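Local coordinates for Phosphoglucomutase/phosphomannomutase family protein (Burkholderia thailandensis, PDB 3UW2) that probably catalyses intramolecular phosphoryl transfer on a hexose phosphate, as a metal-dependent member of the phosphohexose mutase family, at residues Y435-R443 / V452-D460. Residues are numbered along the deposited sequence; the frame is centred on the assembly and turned at random.
Sequences YPDGFGLAR and VLRFEATSD. With EDO (1,2-ethanediol), chain G.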
loop_
_atom_site.group_PDB
_atom_site.type_symbol
_atom_site.label_atom_id
_atom_site.label_comp_id
_atom_site.label_asym_id
_atom_site.label_seq_id
_atom_site.Cartn_x
_atom_site.Cartn_y
_atom_site.Cartn_z
ATOM N N TYR A 435 -24.046 11.092 -6.468
ATOM C CA TYR A 435 -25.000 12.184 -6.731
ATOM C C TYR A 435 -24.439 13.075 -7.813
ATOM O O TYR A 435 -23.253 12.998 -8.117
ATOM C CB TYR A 435 -25.204 13.023 -5.487
ATOM C CG TYR A 435 -25.758 12.295 -4.261
ATOM C CD1 TYR A 435 -27.077 12.481 -3.868
ATOM C CD2 TYR A 435 -24.948 11.459 -3.467
ATOM C CE1 TYR A 435 -27.576 11.861 -2.721
ATOM C CE2 TYR A 435 -25.460 10.818 -2.328
ATOM C CZ TYR A 435 -26.774 11.028 -1.965
ATOM O OH TYR A 435 -27.303 10.409 -0.835
ATOM N N PRO A 436 -25.276 13.971 -8.368
ATOM C CA PRO A 436 -24.736 14.871 -9.393
ATOM C C PRO A 436 -23.584 15.771 -8.842
ATOM O O PRO A 436 -22.733 16.234 -9.615
ATOM C CB PRO A 436 -25.965 15.700 -9.806
ATOM C CG PRO A 436 -27.158 14.860 -9.375
ATOM C CD PRO A 436 -26.707 14.227 -8.100
ATOM N N ASP A 437 -23.554 15.973 -7.525
ATOM C CA ASP A 437 -22.608 16.901 -6.931
ATOM C C ASP A 437 -21.755 16.298 -5.830
ATOM O O ASP A 437 -21.260 17.030 -4.987
ATOM C CB ASP A 437 -23.369 18.111 -6.357
ATOM C CG ASP A 437 -24.541 17.712 -5.476
ATOM O OD1 ASP A 437 -24.738 16.519 -5.150
ATOM O OD2 ASP A 437 -25.305 18.628 -5.102
ATOM N N GLY A 438 -21.527 14.979 -5.869
ATOM C CA GLY A 438 -20.692 14.317 -4.872
ATOM C C GLY A 438 -21.041 12.849 -4.670
ATOM O O GLY A 438 -21.791 12.252 -5.472
ATOM N N PHE A 439 -20.516 12.251 -3.601
ATOM C CA PHE A 439 -20.792 10.833 -3.340
ATOM C C PHE A 439 -20.690 10.530 -1.880
ATOM O O PHE A 439 -19.998 11.259 -1.145
ATOM C CB PHE A 439 -19.839 9.871 -4.117
ATOM C CG PHE A 439 -18.523 9.643 -3.436
ATOM C CD1 PHE A 439 -18.385 8.684 -2.399
ATOM C CD2 PHE A 439 -17.390 10.351 -3.844
ATOM C CE1 PHE A 439 -17.136 8.459 -1.798
ATOM C CE2 PHE A 439 -16.156 10.160 -3.225
ATOM C CZ PHE A 439 -16.027 9.206 -2.209
ATOM N N GLY A 440 -21.449 9.511 -1.458
ATOM C CA GLY A 440 -21.412 8.929 -0.085
ATOM C C GLY A 440 -20.985 7.454 -0.205
ATOM O O GLY A 440 -21.327 6.761 -1.188
ATOM N N LEU A 441 -20.166 6.988 0.726
ATOM C CA LEU A 441 -19.724 5.597 0.748
ATOM C C LEU A 441 -19.960 5.049 2.152
ATOM O O LEU A 441 -19.518 5.658 3.123
ATOM C CB LEU A 441 -18.244 5.488 0.394
ATOM C CG LEU A 441 -17.631 4.081 0.600
ATOM C CD1 LEU A 441 -18.183 3.054 -0.395
ATOM C CD2 LEU A 441 -16.114 4.066 0.550
ATOM N N ALA A 442 -20.676 3.933 2.246
ATOM C CA ALA A 442 -20.763 3.106 3.458
ATOM C C ALA A 442 -20.324 1.705 3.084
ATOM O O ALA A 442 -20.842 1.133 2.118
ATOM C CB ALA A 442 -22.185 3.058 3.977
ATOM N N ARG A 443 -19.352 1.164 3.807
ATOM C CA ARG A 443 -18.854 -0.186 3.490
ATOM C C ARG A 443 -18.414 -0.935 4.729
ATOM O O ARG A 443 -18.410 -0.388 5.826
ATOM C CB ARG A 443 -17.727 -0.134 2.441
ATOM C CG ARG A 443 -16.386 0.388 2.949
ATOM C CD ARG A 443 -15.339 0.441 1.845
ATOM N NE ARG A 443 -14.686 -0.845 1.631
ATOM C CZ ARG A 443 -13.566 -1.252 2.233
ATOM N NH1 ARG A 443 -12.917 -0.474 3.108
ATOM N NH2 ARG A 443 -13.065 -2.440 1.930
ATOM N N VAL A 452 -17.695 1.589 7.729
ATOM C CA VAL A 452 -16.971 2.825 7.398
ATOM C C VAL A 452 -17.680 3.742 6.373
ATOM O O VAL A 452 -18.175 3.294 5.326
ATOM C CB VAL A 452 -15.477 2.578 7.020
ATOM C CG1 VAL A 452 -15.253 1.217 6.333
ATOM C CG2 VAL A 452 -14.917 3.725 6.185
ATOM N N LEU A 453 -17.719 5.031 6.706
ATOM C CA LEU A 453 -18.414 6.046 5.914
ATOM C C LEU A 453 -17.444 7.117 5.448
ATOM O O LEU A 453 -16.538 7.508 6.201
ATOM C CB LEU A 453 -19.520 6.723 6.755
ATOM C CG LEU A 453 -20.660 5.862 7.316
ATOM C CD1 LEU A 453 -21.377 6.525 8.496
ATOM C CD2 LEU A 453 -21.646 5.496 6.217
ATOM N N ARG A 454 -17.628 7.577 4.207
ATOM C CA ARG A 454 -17.018 8.842 3.768
ATOM C C ARG A 454 -17.826 9.630 2.721
ATOM O O ARG A 454 -18.651 9.081 2.000
ATOM C CB ARG A 454 -15.555 8.675 3.346
ATOM C CG ARG A 454 -15.312 7.916 2.058
ATOM C CD ARG A 454 -13.879 8.132 1.590
ATOM N NE ARG A 454 -12.842 7.521 2.448
ATOM C CZ ARG A 454 -11.586 7.977 2.550
ATOM N NH1 ARG A 454 -11.192 9.048 1.861
ATOM N NH2 ARG A 454 -10.702 7.361 3.334
ATOM N N PHE A 455 -17.597 10.932 2.693
ATOM C CA PHE A 455 -18.430 11.837 1.943
ATOM C C PHE A 455 -17.534 12.799 1.179
ATOM O O PHE A 455 -16.477 13.180 1.679
ATOM C CB PHE A 455 -19.396 12.556 2.903
ATOM C CG PHE A 455 -20.369 11.630 3.595
ATOM C CD1 PHE A 455 -21.444 11.078 2.905
ATOM C CD2 PHE A 455 -20.207 11.283 4.950
ATOM C CE1 PHE A 455 -22.320 10.192 3.538
ATOM C CE2 PHE A 455 -21.100 10.424 5.593
ATOM C CZ PHE A 455 -22.163 9.885 4.885
ATOM N N GLU A 456 -17.931 13.132 -0.051
ATOM C CA GLU A 456 -17.252 14.150 -0.851
ATOM C C GLU A 456 -18.315 14.933 -1.620
ATOM O O GLU A 456 -19.296 14.353 -2.102
ATOM C CB GLU A 456 -16.320 13.499 -1.863
ATOM C CG GLU A 456 -15.458 14.465 -2.643
ATOM C CD GLU A 456 -14.896 13.862 -3.915
ATOM O OE1 GLU A 456 -15.667 13.290 -4.706
ATOM O OE2 GLU A 456 -13.696 14.008 -4.164
ATOM N N ALA A 457 -18.112 16.234 -1.769
ATOM C CA ALA A 457 -19.057 17.031 -2.566
ATOM C C ALA A 457 -18.391 18.229 -3.243
ATOM O O ALA A 457 -17.258 18.571 -2.915
ATOM C CB ALA A 457 -20.208 17.477 -1.690
ATOM N N THR A 458 -19.096 18.842 -4.197
ATOM C CA THR A 458 -18.607 20.004 -4.940
ATOM C C THR A 458 -18.866 21.338 -4.228
ATOM O O THR A 458 -18.478 22.359 -4.740
ATOM C CB THR A 458 -19.225 20.043 -6.339
ATOM O OG1 THR A 458 -20.650 20.226 -6.228
ATOM C CG2 THR A 458 -18.883 18.764 -7.120
ATOM N N SER A 459 -19.531 21.313 -3.056
ATOM C CA SER A 459 -19.651 22.496 -2.189
ATOM C C SER A 459 -19.962 22.064 -0.753
ATOM O O SER A 459 -20.334 20.889 -0.493
ATOM C CB SER A 459 -20.737 23.458 -2.687
ATOM O OG SER A 459 -21.987 22.802 -2.592
ATOM N N ASP A 460 -19.828 23.011 0.175
ATOM C CA ASP A 460 -20.107 22.715 1.587
ATOM C C ASP A 460 -21.568 22.277 1.741
ATOM O O ASP A 460 -21.856 21.324 2.455
ATOM C CB ASP A 460 -19.805 23.928 2.495
ATOM C CG ASP A 460 -18.300 24.275 2.560
ATOM O OD1 ASP A 460 -17.437 23.368 2.483
ATOM O OD2 ASP A 460 -17.958 25.475 2.695
HETATM C C1 EDO G . -12.180 10.804 -1.681
HETATM O O1 EDO G . -11.236 11.851 -1.940
HETATM C C2 EDO G . -13.037 11.161 -0.464
HETATM O O2 EDO G . -12.135 11.133 0.639
#
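Phe439 and Glu456 face each other as a hydrogen-bonded pair of an antiparallel beta hairpin: Phe439 N gives its hydrogen to Glu456 O at 2.9 Å, and Glu456 N returns a bond to Phe439 O. Two more such pairs, Leu441 with Arg454 and Arg443 with Val452, carry the ladder along strands 438-443 and 452-457, and Thr458 N reaches Asp437 O at its other end.

From CB outward, Glu456 first packs its CB 3.6 Å from Phe439 CE2. With CG anti to the backbone N (chi1 -174°) and the chain extended beyond it, the side chain slants across that of Phe439, the carboxylate and ring planes 71° apart. Glu456 OE1 lies at the ring edge, near its plane, 3.5 Å from Phe439 CE2, and also accepts a hydrogen bond from Arg310 N; OE2 is bonded to Thr309 OG1. Arg432 adds a cation-pi contact to the same ring.

Next to Phe439, Arg454 lays its CG 4.2 Å from Leu441 CB, then bends at chi3. Its NH1 holds O2 of an ethanediol, probably from the crystallisation liquor, at 2.6 Å, while NH2 makes a salt bridge to Glu396.

The other face is apolar. Leu453 CD2 presses on Ala442 CB at a tight 3.4 Å, and Phe455 sets CD1 3.7 Å from Gly440 CA, where glycine brings no side chain of its own; Phe470 and Phe485 meet the Phe455 ring edge-to-face, and Leu463 of helix 460-477 touches it.

Both strands are inner strands of the C-terminal domain's five-stranded antiparallel sheet, between 392-398 and 431-435. Its chemistry is two-sided: hydrocarbon faces the helix, while Glu456, buried but bonded through both carboxylate oxygens, ties the sheet to Thr309 and Arg310 in the preceding domain.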